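Local coordinates for protein ICChI, a glycosylated chitinase (PDB 6IDN) that hydrolyses chitin and also shows lysozyme activity, probably by cutting beta-1,4 glycosidic links as other family 18 glycosidases do, at residues 13-16 with 17-20; 97-101 with 102-106; 162-165 with 166-169; 199-203 with 204-208; 233-236 with 237-241. All coordinates share one frame; numbering follows the deposited sequence.

Overall arrangement
All five contacts are local, each made within one continuous run of chain, so they follow in series and none nests in or crosses another. Contact 1 starts helix 16-21 after strand 2-7 of the TIM barrel. Contact 2 ends helix 90-103, its centre about 24 Å from that of contact 1. Contact 3 turns the loop after strand 153-156 into helix 168-171, and contact 4 lies in the later part of helix 196-206. These two touch, Phe-162 of contact 3 packing on Asp-205 and Trp-206. Contact 5, in helix 233-244, meets contact 4 lightly where Leu-199 approaches Glu-239. The contacts thus sample the helical layer around the barrel strands.

Contact 1 (13-16 with 17-20); sequences EGSL and RETC
From Ser-15 to Glu-18 the backbone turns out of the loop into the first turn of a helix, with the CA atoms of these two residues 5.1 Å apart. Their side chains and amides exchange bonds. Ser-15 OG sits between its own backbone N and carbonyl carbon (chi1 69°) and from there accepts from Glu-18 N at 3.0 Å. In return the extended Glu-18 side chain runs alongside Ser-15, and its OE1 accepts from Ser-15 N at 3.0 Å, met from above the carboxylate plane, with a fairly straight N-H...O angle of 161°. The same OE1 lies 3.4 Å from Gly-14 CA. The backbone angles of Gly-14 and the nearness of this oxygen suit a residue without a side chain.

One turn on, Ser-15 O is gripped twice by Thr-19: its N and its OG1 reach the oxygen from opposite faces of the carbonyl plane, OG1 at 2.9 Å. Cys-20 N bonds to Leu-16 O in the regular helical manner, and Cys-20 SG goes on to a disulfide with Cys-67. Leu-16 turns away to pack on Ile-64 and Cys-67 of helix 60-69, while Arg-17 makes a cation-pi contact with Tyr-66. The reciprocal Ser-15 and Glu-18 bonds are a capping box, with Ser-15 as N-cap, at the start of helix 16-21 in the barrel.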
# COMPACT_ATOMS: atom_id res chain seq x y z
N GLU A 13 6.84 -13.51 -9.31
CA GLU A 13 7.18 -13.29 -7.91
C GLU A 13 6.59 -14.33 -6.98
O GLU A 13 6.78 -14.24 -5.76
CB GLU A 13 6.72 -11.89 -7.46
CG GLU A 13 5.22 -11.75 -7.28
CD GLU A 13 4.77 -10.32 -7.42
OE1 GLU A 13 5.54 -9.43 -7.00
OE2 GLU A 13 3.66 -10.08 -7.95
N GLY A 14 5.91 -15.35 -7.51
CA GLY A 14 5.26 -16.34 -6.68
C GLY A 14 3.78 -16.04 -6.50
O GLY A 14 3.31 -14.92 -6.72
N SER A 15 3.03 -17.07 -6.12
CA SER A 15 1.61 -16.90 -5.88
C SER A 15 1.38 -16.10 -4.60
O SER A 15 2.28 -15.90 -3.78
CB SER A 15 0.91 -18.27 -5.79
OG SER A 15 1.29 -18.96 -4.62
N LEU A 16 0.15 -15.61 -4.45
CA LEU A 16 -0.19 -14.93 -3.21
C LEU A 16 -0.08 -15.87 -2.02
O LEU A 16 0.40 -15.48 -0.96
CB LEU A 16 -1.60 -14.34 -3.32
CG LEU A 16 -2.14 -13.58 -2.12
CD1 LEU A 16 -1.34 -12.31 -1.83
CD2 LEU A 16 -3.62 -13.26 -2.35
N ARG A 17 -0.49 -17.13 -2.20
CA ARG A 17 -0.36 -18.11 -1.13
C ARG A 17 1.11 -18.30 -0.74
O ARG A 17 1.44 -18.33 0.45
CB ARG A 17 -0.96 -19.46 -1.55
CG ARG A 17 -0.71 -20.58 -0.53
CD ARG A 17 -1.24 -21.94 -0.98
NE ARG A 17 -2.70 -21.94 -1.09
CZ ARG A 17 -3.52 -22.31 -0.11
NH1 ARG A 17 -3.04 -22.71 1.06
NH2 ARG A 17 -4.83 -22.26 -0.30
N GLU A 18 1.99 -18.44 -1.73
CA GLU A 18 3.41 -18.60 -1.42
C GLU A 18 3.96 -17.36 -0.74
O GLU A 18 4.80 -17.45 0.17
CB GLU A 18 4.18 -18.88 -2.71
CG GLU A 18 3.95 -20.29 -3.25
CD GLU A 18 4.43 -20.45 -4.68
OE1 GLU A 18 4.71 -19.44 -5.35
OE2 GLU A 18 4.56 -21.61 -5.12
N THR A 19 3.51 -16.18 -1.17
CA THR A 19 3.92 -14.95 -0.52
C THR A 19 3.53 -14.95 0.95
O THR A 19 4.34 -14.64 1.83
CB THR A 19 3.30 -13.78 -1.28
OG1 THR A 19 3.82 -13.78 -2.62
CG2 THR A 19 3.63 -12.44 -0.60
N CYS A 20 2.28 -15.33 1.24
CA CYS A 20 1.87 -15.39 2.64
C CYS A 20 2.63 -16.47 3.39
O CYS A 20 2.96 -16.29 4.57
CB CYS A 20 0.36 -15.62 2.72
SG CYS A 20 -0.52 -14.16 2.19

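Contact 2 (97-101 with 102-106); sequences AQYLW and NNFLG
Tyr-99 O is held by two donors from Asn-103: the backbone N at 2.9 Å and the side-chain ND2 at 3.0 Å, the oxygen lying in the plane of that amide. Asn-103 OD1 bonds onward to Ser-109, which helps fix the amide's rotation. Asn-103 CB lies over one face of the Tyr-99 ring, near its rim. Further round that ring, Tyr-99 CE2 meets Phe-104 CE2 at 3.8 Å, the two ring planes at 69°. Gln-98 NE2 reaches Asn-102 OD1 at 3.3 Å, from above the carbonyl plane.

As the helix unwinds, Leu-100 O accepts from both Phe-104 N and Leu-105 N. Trp-101, with CG anti to the backbone N (chi1 171°), swings its indole under the departing chain: Gly-106 CA stands over the six-membered ring in a CH-pi contact, 3.8 Å from its centroid, and Leu-105 CB touches Trp-101 CE3 at 3.5 Å. With an alanine here, Gly-106 and Leu-105 would probably lose the indole they rest on, leaving the chain after the helix freer to move. Trp-101 also packs on Ser-148 of helix 134-148, while Leu-100 and Phe-104 rest on Leu-76 of strand 73-80.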
# COMPACT_ATOMS: atom_id res chain seq x y z
N ALA A 97 -15.82 4.85 -4.21
CA ALA A 97 -15.84 4.16 -2.93
C ALA A 97 -16.84 3.02 -2.95
O ALA A 97 -16.56 1.92 -2.47
CB ALA A 97 -16.19 5.14 -1.80
N GLN A 98 -18.02 3.27 -3.51
CA GLN A 98 -19.04 2.23 -3.58
C GLN A 98 -18.57 1.08 -4.45
O GLN A 98 -18.77 -0.09 -4.11
CB GLN A 98 -20.33 2.83 -4.12
CG GLN A 98 -21.51 1.93 -3.95
CD GLN A 98 -21.91 1.81 -2.51
OE1 GLN A 98 -22.28 2.79 -1.86
NE2 GLN A 98 -21.79 0.60 -1.98
N TYR A 99 -17.94 1.39 -5.59
CA TYR A 99 -17.39 0.36 -6.44
C TYR A 99 -16.40 -0.50 -5.68
O TYR A 99 -16.42 -1.73 -5.80
CB TYR A 99 -16.70 0.98 -7.68
CG TYR A 99 -15.73 0.01 -8.35
CD1 TYR A 99 -16.17 -0.90 -9.30
CD2 TYR A 99 -14.37 0.00 -8.03
CE1 TYR A 99 -15.30 -1.79 -9.90
CE2 TYR A 99 -13.49 -0.90 -8.62
CZ TYR A 99 -13.97 -1.79 -9.56
OH TYR A 99 -13.09 -2.68 -10.16
N LEU A 100 -15.50 0.14 -4.93
CA LEU A 100 -14.50 -0.62 -4.19
C LEU A 100 -15.16 -1.49 -3.13
O LEU A 100 -14.79 -2.66 -2.96
CB LEU A 100 -13.49 0.33 -3.55
CG LEU A 100 -12.66 1.11 -4.56
CD1 LEU A 100 -11.89 2.20 -3.84
CD2 LEU A 100 -11.70 0.20 -5.28
N TRP A 101 -16.14 -0.94 -2.41
CA TRP A 101 -16.84 -1.73 -1.40
C TRP A 101 -17.53 -2.92 -2.05
O TRP A 101 -17.43 -4.06 -1.56
CB TRP A 101 -17.85 -0.85 -0.65
CG TRP A 101 -18.73 -1.66 0.25
CD1 TRP A 101 -20.01 -2.04 -0.00
CD2 TRP A 101 -18.38 -2.23 1.52
NE1 TRP A 101 -20.49 -2.82 1.03
CE2 TRP A 101 -19.50 -2.94 1.98
CE3 TRP A 101 -17.23 -2.19 2.31
CZ2 TRP A 101 -19.51 -3.61 3.19
CZ3 TRP A 101 -17.24 -2.87 3.52
CH2 TRP A 101 -18.37 -3.57 3.95
N ASN A 102 -18.23 -2.68 -3.15
CA ASN A 102 -19.04 -3.73 -3.77
C ASN A 102 -18.19 -4.80 -4.42
O ASN A 102 -18.60 -5.97 -4.49
CB ASN A 102 -19.98 -3.12 -4.81
CG ASN A 102 -21.11 -2.34 -4.19
OD1 ASN A 102 -21.41 -2.47 -3.00
ND2 ASN A 102 -21.77 -1.52 -5.00
N ASN A 103 -17.02 -4.43 -4.95
CA ASN A 103 -16.27 -5.35 -5.78
C ASN A 103 -15.09 -5.99 -5.07
O ASN A 103 -14.69 -7.11 -5.44
CB ASN A 103 -15.79 -4.64 -7.05
CG ASN A 103 -16.90 -4.49 -8.07
OD1 ASN A 103 -17.16 -5.41 -8.85
ND2 ASN A 103 -17.59 -3.35 -8.05
N PHE A 104 -14.54 -5.34 -4.04
CA PHE A 104 -13.34 -5.82 -3.37
C PHE A 104 -13.52 -5.98 -1.86
O PHE A 104 -12.84 -6.82 -1.26
CB PHE A 104 -12.16 -4.88 -3.66
CG PHE A 104 -11.71 -4.90 -5.09
CD1 PHE A 104 -10.87 -5.90 -5.55
CD2 PHE A 104 -12.15 -3.95 -5.99
CE1 PHE A 104 -10.46 -5.94 -6.87
CE2 PHE A 104 -11.76 -3.99 -7.32
CZ PHE A 104 -10.91 -4.99 -7.76
N LEU A 105 -14.42 -5.22 -1.24
CA LEU A 105 -14.57 -5.23 0.21
C LEU A 105 -15.80 -6.08 0.57
O LEU A 105 -15.95 -7.15 -0.02
CB LEU A 105 -14.55 -3.80 0.73
CG LEU A 105 -13.32 -2.99 0.33
CD1 LEU A 105 -13.51 -1.58 0.89
CD2 LEU A 105 -12.04 -3.64 0.85
N GLY A 106 -16.68 -5.65 1.48
CA GLY A 106 -17.72 -6.55 1.94
C GLY A 106 -19.05 -6.52 1.21
O GLY A 106 -20.01 -7.13 1.69

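Contact 3 (162-165 with 166-169); sequences FPDY and YLRE. With NAG (2-acetamido-2-deoxy-beta-D-glucopyranose), chain C.
Arg-168 lies alongside Pro-163, both side chains pointing the same way, and its atoms can be followed outward one by one. The backbone puts CB of Arg-168 3.1 Å from Asp-164 O; chi1 of 68° then sets CG between the backbone N and the carbonyl carbon, so that it runs past the same oxygen, and CD follows. A bend at chi3 then lays the guanidinium beneath the proline ring: Pro-163 CG stands over the centre of one face, 3.4 Å from Arg-168 CZ. At the tip, NE and NH2 both donate to O7 of the N-acetylglucosamine, NE at 3.1 Å and NH2 at 3.0 Å, the acetamide oxygen lying near the guanidinium plane at its edge. The methyl C8 of that acetamide approaches Phe-162 CZ at 3.8 Å. Phe-162 and Arg-168, with Asn-172, line the site of this glycan, where the loop after strand 153-156 of the TIM barrel runs into helix 168-171.

A cis peptide bond precedes Pro-163. Beyond it, Asp-164 OD2 turns toward the following residues and accepts from Leu-167 N at 2.9 Å through its anti lone pair, while OD1 is bonded to Ala-159 N. The backbone bond from Arg-168 N to Asp-164 O is weak. In one of its two modelled conformers Tyr-165 sets its edge to the face of Tyr-166, planes at 76°, a less certain contact. Water 1 joins Tyr-165 O to Glu-169 N, receiving from the amide and donating to the carbonyl.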
# COMPACT_ATOMS: atom_id res chain seq x y z
N PHE A 162 7.94 15.90 2.11
CA PHE A 162 6.75 16.35 2.81
C PHE A 162 6.49 17.83 2.52
O PHE A 162 7.43 18.64 2.54
CB PHE A 162 6.91 16.14 4.32
CG PHE A 162 5.70 16.51 5.13
CD1 PHE A 162 5.49 17.83 5.51
CD2 PHE A 162 4.77 15.56 5.50
CE1 PHE A 162 4.38 18.19 6.26
CE2 PHE A 162 3.66 15.90 6.25
CZ PHE A 162 3.46 17.23 6.63
N PRO A 163 5.24 18.23 2.24
CA PRO A 163 4.05 17.39 2.11
C PRO A 163 3.95 16.77 0.72
O PRO A 163 4.47 17.37 -0.23
CB PRO A 163 2.91 18.37 2.37
CG PRO A 163 3.44 19.68 1.88
CD PRO A 163 4.92 19.67 2.14
N ASP A 164 3.32 15.60 0.61
CA ASP A 164 3.17 14.91 -0.66
C ASP A 164 2.04 15.54 -1.47
O ASP A 164 0.92 15.67 -0.98
CB ASP A 164 2.88 13.43 -0.40
CG ASP A 164 2.79 12.63 -1.67
OD1 ASP A 164 3.84 12.15 -2.14
OD2 ASP A 164 1.68 12.51 -2.22
N TYR A 165 2.34 15.96 -2.70
CA TYR A 165 1.33 16.62 -3.53
C TYR A 165 0.07 15.77 -3.65
O TYR A 165 -1.05 16.27 -3.48
CB TYR A 165 1.87 16.92 -4.93
CG TYR A 165 0.76 17.16 -5.96
CD1 TYR A 165 0.03 18.34 -5.98
CD2 TYR A 165 0.44 16.19 -6.92
CE1 TYR A 165 -0.99 18.55 -6.91
CE2 TYR A 165 -0.57 16.40 -7.86
CZ TYR A 165 -1.29 17.58 -7.85
OH TYR A 165 -2.30 17.79 -8.79
N TYR A 166 0.24 14.48 -3.95
CA TYR A 166 -0.91 13.66 -4.30
C TYR A 166 -1.75 13.31 -3.09
O TYR A 166 -2.98 13.22 -3.20
CB TYR A 166 -0.47 12.38 -5.01
CG TYR A 166 0.24 12.68 -6.30
CD1 TYR A 166 -0.47 12.97 -7.46
CD2 TYR A 166 1.62 12.70 -6.35
CE1 TYR A 166 0.21 13.27 -8.64
CE2 TYR A 166 2.29 12.99 -7.51
CZ TYR A 166 1.58 13.27 -8.65
OH TYR A 166 2.29 13.55 -9.81
N LEU A 167 -1.10 13.11 -1.95
CA LEU A 167 -1.76 12.50 -0.80
C LEU A 167 -1.85 13.40 0.42
O LEU A 167 -2.37 12.96 1.45
CB LEU A 167 -1.05 11.20 -0.41
CG LEU A 167 -1.24 10.09 -1.44
CD1 LEU A 167 -0.28 8.94 -1.16
CD2 LEU A 167 -2.69 9.61 -1.39
N ARG A 168 -1.38 14.65 0.35
CA ARG A 168 -1.39 15.45 1.58
C ARG A 168 -2.81 15.65 2.09
O ARG A 168 -3.06 15.54 3.29
CB ARG A 168 -0.68 16.79 1.37
CG ARG A 168 -1.35 17.74 0.46
CD ARG A 168 -0.47 18.95 0.20
NE ARG A 168 -0.35 19.80 1.38
CZ ARG A 168 0.31 20.96 1.40
NH1 ARG A 168 0.93 21.41 0.31
NH2 ARG A 168 0.36 21.67 2.52
N GLU A 169 -3.78 15.87 1.19
CA GLU A 169 -5.15 16.11 1.63
C GLU A 169 -5.77 14.84 2.21
O GLU A 169 -6.47 14.88 3.22
CB GLU A 169 -6.02 16.61 0.48
CG GLU A 169 -5.72 18.04 0.03
CD GLU A 169 -6.63 18.48 -1.09
OE1 GLU A 169 -7.32 17.62 -1.68
OE2 GLU A 169 -6.67 19.70 -1.41
C1 NAG C . -4.00 20.11 7.12
C2 NAG C . -2.86 20.95 6.52
C3 NAG C . -2.69 22.25 7.31
C4 NAG C . -4.03 22.97 7.42
C5 NAG C . -5.08 22.04 8.00
C6 NAG C . -6.47 22.64 8.04
C7 NAG C . -1.03 19.77 5.37
C8 NAG C . 0.23 18.98 5.54
N2 NAG C . -1.63 20.18 6.50
O3 NAG C . -1.75 23.10 6.65
O4 NAG C . -3.90 24.11 8.26
O5 NAG C . -5.18 20.88 7.16
O6 NAG C . -7.42 21.72 8.56
O7 NAG C . -1.48 20.06 4.27
O HOH W 1 -3.41 16.28 -1.87

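Contact 4 (199-203 with 204-208); sequences LNSWN and NDWST
With OG anti to the backbone N (chi1 177°) in Ser-201, and CG of Trp-206 anti to its carbonyl carbon (chi1 -70°), the hydroxyl comes to the edge of the indole, in its plane. Ser-201 OG lies 3.2 Å from Trp-206 CD1. The indole NE1 has its hydrogen-bond partner in Cys-160 O, which also takes a weak bond from Ser-201 OG. On another side, water 2 links Ser-201 OG with Asp-205 OD2, donating to the carboxylate, 2.7 Å from each.

The backbone here widens into a pi-type turn. Ser-201 O accepts from two successive amides, Asp-205 N and Trp-206 N, both at 3.0 Å; the Trp-206 bond lies in the carbonyl plane and is nearly straight, while the Asp-205 donor is tilted out of it. Ser-207 N repeats the wide step with Trp-202 O. All this belongs to helix 196-206, the crossover helix of the beta-alpha-beta unit between strands 178-182 and 213-219.

Asn-200 and Asn-204 lie side by side on the outer surface, their amide planes 15° apart, with Asn-204 N bonded to Asn-200 O at 2.8 Å. Further along, Ser-207 OG donates to Asn-203 O from above the carbonyl plane, a less certain bond that belongs to one of the two modelled conformers of this serine. Thr-208 then turns back, and its OG1 and N both grip Asp-205 O, OG1 at 2.7 Å.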
# COMPACT_ATOMS: atom_id res chain seq x y z
N LEU A 199 16.16 10.41 8.44
CA LEU A 199 15.71 10.55 9.82
C LEU A 199 15.13 11.93 10.09
O LEU A 199 14.15 12.07 10.82
CB LEU A 199 16.88 10.25 10.76
CG LEU A 199 17.32 8.78 10.72
CD1 LEU A 199 18.60 8.59 11.53
CD2 LEU A 199 16.20 7.86 11.21
N ASN A 200 15.71 12.98 9.48
CA ASN A 200 15.14 14.31 9.63
C ASN A 200 13.74 14.39 9.05
O ASN A 200 12.83 14.96 9.66
CB ASN A 200 16.06 15.35 8.98
CG ASN A 200 17.29 15.65 9.81
OD1 ASN A 200 17.36 15.31 11.00
ND2 ASN A 200 18.27 16.31 9.20
N SER A 201 13.55 13.84 7.85
CA SER A 201 12.21 13.77 7.26
C SER A 201 11.25 13.02 8.18
O SER A 201 10.15 13.50 8.48
CB SER A 201 12.29 13.09 5.89
OG SER A 201 11.00 12.94 5.33
N TRP A 202 11.66 11.83 8.62
CA TRP A 202 10.83 11.04 9.52
C TRP A 202 10.48 11.82 10.79
O TRP A 202 9.30 11.99 11.12
CB TRP A 202 11.56 9.74 9.86
CG TRP A 202 10.84 8.83 10.80
CD1 TRP A 202 10.85 8.89 12.15
CD2 TRP A 202 10.01 7.70 10.45
NE1 TRP A 202 10.08 7.88 12.68
CE2 TRP A 202 9.56 7.13 11.65
CE3 TRP A 202 9.61 7.13 9.23
CZ2 TRP A 202 8.73 6.00 11.69
CZ3 TRP A 202 8.79 5.99 9.27
CH2 TRP A 202 8.36 5.45 10.48
N ASN A 203 11.50 12.34 11.49
CA ASN A 203 11.29 12.92 12.81
C ASN A 203 10.63 14.29 12.75
O ASN A 203 9.86 14.65 13.65
CB ASN A 203 12.63 13.07 13.54
CG ASN A 203 13.17 11.76 14.04
OD1 ASN A 203 12.41 10.87 14.43
ND2 ASN A 203 14.50 11.64 14.05
N ASN A 204 10.93 15.08 11.73
CA ASN A 204 10.48 16.47 11.71
C ASN A 204 9.21 16.68 10.91
O ASN A 204 8.44 17.59 11.23
CB ASN A 204 11.58 17.37 11.15
CG ASN A 204 12.83 17.35 12.01
OD1 ASN A 204 12.77 17.05 13.20
ND2 ASN A 204 13.97 17.70 11.42
N ASP A 205 8.97 15.85 9.90
CA ASP A 205 7.85 16.04 8.99
C ASP A 205 6.81 14.95 9.17
O ASP A 205 5.67 15.23 9.55
CB ASP A 205 8.34 16.08 7.53
CG ASP A 205 9.24 17.28 7.22
OD1 ASP A 205 9.17 18.29 7.95
OD2 ASP A 205 10.02 17.20 6.24
N TRP A 206 7.18 13.68 8.94
CA TRP A 206 6.17 12.63 8.91
C TRP A 206 5.65 12.30 10.30
O TRP A 206 4.52 11.79 10.43
CB TRP A 206 6.76 11.39 8.20
CG TRP A 206 6.90 11.70 6.74
CD1 TRP A 206 8.06 11.98 6.06
CD2 TRP A 206 5.83 11.88 5.81
NE1 TRP A 206 7.78 12.28 4.75
CE2 TRP A 206 6.42 12.23 4.57
CE3 TRP A 206 4.44 11.76 5.89
CZ2 TRP A 206 5.65 12.45 3.42
CZ3 TRP A 206 3.68 11.98 4.75
CH2 TRP A 206 4.29 12.32 3.53
N SER A 207 6.42 12.61 11.34
CA SER A 207 5.94 12.48 12.71
C SER A 207 4.72 13.35 12.98
O SER A 207 3.98 13.06 13.93
CB SER A 207 7.07 12.85 13.68
OG SER A 207 7.33 14.24 13.63
N THR A 208 4.50 14.39 12.19
CA THR A 208 3.42 15.33 12.47
C THR A 208 2.07 14.88 11.93
O THR A 208 1.05 15.49 12.28
CB THR A 208 3.73 16.74 11.94
OG1 THR A 208 3.65 16.78 10.50
CG2 THR A 208 5.11 17.22 12.41
O HOH W 2 10.42 15.38 4.26

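Contact 5 (233-236 with 237-241); sequences ADDL and ISEVL. With CA (calcium ion), chain E.
Charge dominates the outer side, where the carboxylates of Asp-235 and Glu-239 lie alongside each other, pointing the same way with planes 32° apart. Asp-235 OD1 and Glu-239 OE2 are 3.3 Å apart, a close approach of like charges. The calcium ion probably eases it: Asp-235 OD2 binds the metal at 2.2 Å, and water 4, also a calcium ligand, donates to OD1. Glu-239 OE1 has its own mate in the hydroxyl of Tyr-191. A leucine in place of Glu-239 would probably leave that hydroxyl without its carboxylate partner and weaken the negative field beside the calcium ion.

Among hydrogen bonds, water 3 donates to Asp-235 OD1 at 2.8 Å and also bonds to Ser-238 OG. Along the backbone Ile-237 N, Ser-238 N and Glu-239 N each bond to the carbonyl four residues earlier. The ladder then widens into a pi-type turn, where Leu-236 O accepts from two amides: Leu-241 N at 3.0 Å, in a nearly straight bond (N-H...O 171°), and Val-240 N at 3.1 Å, from above the carbonyl plane.

Apolar contacts make up the inner side. Leu-236, its CG anti to the backbone N (chi1 -179°), brings CD1 to 3.8 Å from Val-240 CB and CG to 3.9 Å from Leu-241 CG. Leu-236 and Val-240 settle on Leu-216 of strand 213-219, and Leu-241 on Val-253 of strand 250-256, seating helix 233-244 on the two strands it connects, while Ala-233 and Leu-236 meet Ile-268 of helix 264-268.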
# COMPACT_ATOMS: atom_id res chain seq x y z
N ALA A 233 20.93 -4.38 4.55
CA ALA A 233 20.18 -4.83 5.71
C ALA A 233 20.90 -4.49 7.02
O ALA A 233 20.27 -4.01 7.97
CB ALA A 233 19.92 -6.34 5.61
N ASP A 234 22.22 -4.71 7.08
CA ASP A 234 22.93 -4.47 8.34
C ASP A 234 22.93 -2.98 8.69
O ASP A 234 22.83 -2.62 9.88
CB ASP A 234 24.35 -5.02 8.24
CG ASP A 234 24.37 -6.54 8.32
OD1 ASP A 234 23.50 -7.11 9.01
OD2 ASP A 234 25.26 -7.16 7.70
N ASP A 235 23.03 -2.11 7.69
CA ASP A 235 22.94 -0.67 7.94
C ASP A 235 21.56 -0.28 8.42
O ASP A 235 21.42 0.61 9.28
CB ASP A 235 23.28 0.11 6.67
CG ASP A 235 24.76 0.11 6.34
OD1 ASP A 235 25.61 -0.43 7.09
OD2 ASP A 235 25.07 0.68 5.28
N LEU A 236 20.51 -0.85 7.83
CA LEU A 236 19.16 -0.57 8.31
C LEU A 236 19.03 -0.93 9.78
O LEU A 236 18.51 -0.16 10.59
CB LEU A 236 18.14 -1.33 7.47
CG LEU A 236 16.68 -1.10 7.85
CD1 LEU A 236 16.28 0.32 7.47
CD2 LEU A 236 15.77 -2.12 7.18
N ILE A 237 19.53 -2.11 10.13
CA ILE A 237 19.40 -2.61 11.50
C ILE A 237 20.19 -1.75 12.47
O ILE A 237 19.75 -1.51 13.61
CB ILE A 237 19.84 -4.08 11.55
CG1 ILE A 237 18.83 -4.95 10.80
CG2 ILE A 237 20.02 -4.55 12.99
CD1 ILE A 237 19.39 -6.30 10.38
N SER A 238 21.36 -1.27 12.06
CA SER A 238 22.22 -0.57 13.01
C SER A 238 22.03 0.94 13.00
O SER A 238 22.28 1.57 14.03
CB SER A 238 23.69 -0.91 12.75
OG SER A 238 24.09 -0.41 11.48
N GLU A 239 21.61 1.53 11.89
CA GLU A 239 21.55 2.99 11.77
C GLU A 239 20.15 3.56 11.79
O GLU A 239 20.00 4.73 12.14
CB GLU A 239 22.21 3.45 10.47
CG GLU A 239 23.66 3.06 10.34
CD GLU A 239 24.20 3.18 8.93
OE1 GLU A 239 23.64 3.99 8.16
OE2 GLU A 239 25.20 2.49 8.62
N VAL A 240 19.13 2.81 11.38
CA VAL A 240 17.82 3.41 11.13
C VAL A 240 16.75 2.85 12.07
O VAL A 240 16.09 3.62 12.78
CB VAL A 240 17.41 3.20 9.67
CG1 VAL A 240 15.97 3.69 9.45
CG2 VAL A 240 18.37 3.92 8.76
N LEU A 241 16.56 1.53 12.06
CA LEU A 241 15.50 0.93 12.88
C LEU A 241 15.52 1.37 14.34
O LEU A 241 14.46 1.76 14.85
CB LEU A 241 15.55 -0.60 12.75
CG LEU A 241 15.06 -1.11 11.40
CD1 LEU A 241 15.16 -2.62 11.31
CD2 LEU A 241 13.63 -0.68 11.14
CA CA E . 27.09 1.57 5.03
O HOH W 3 26.24 -1.56 9.53
O HOH W 4 27.94 -0.16 6.16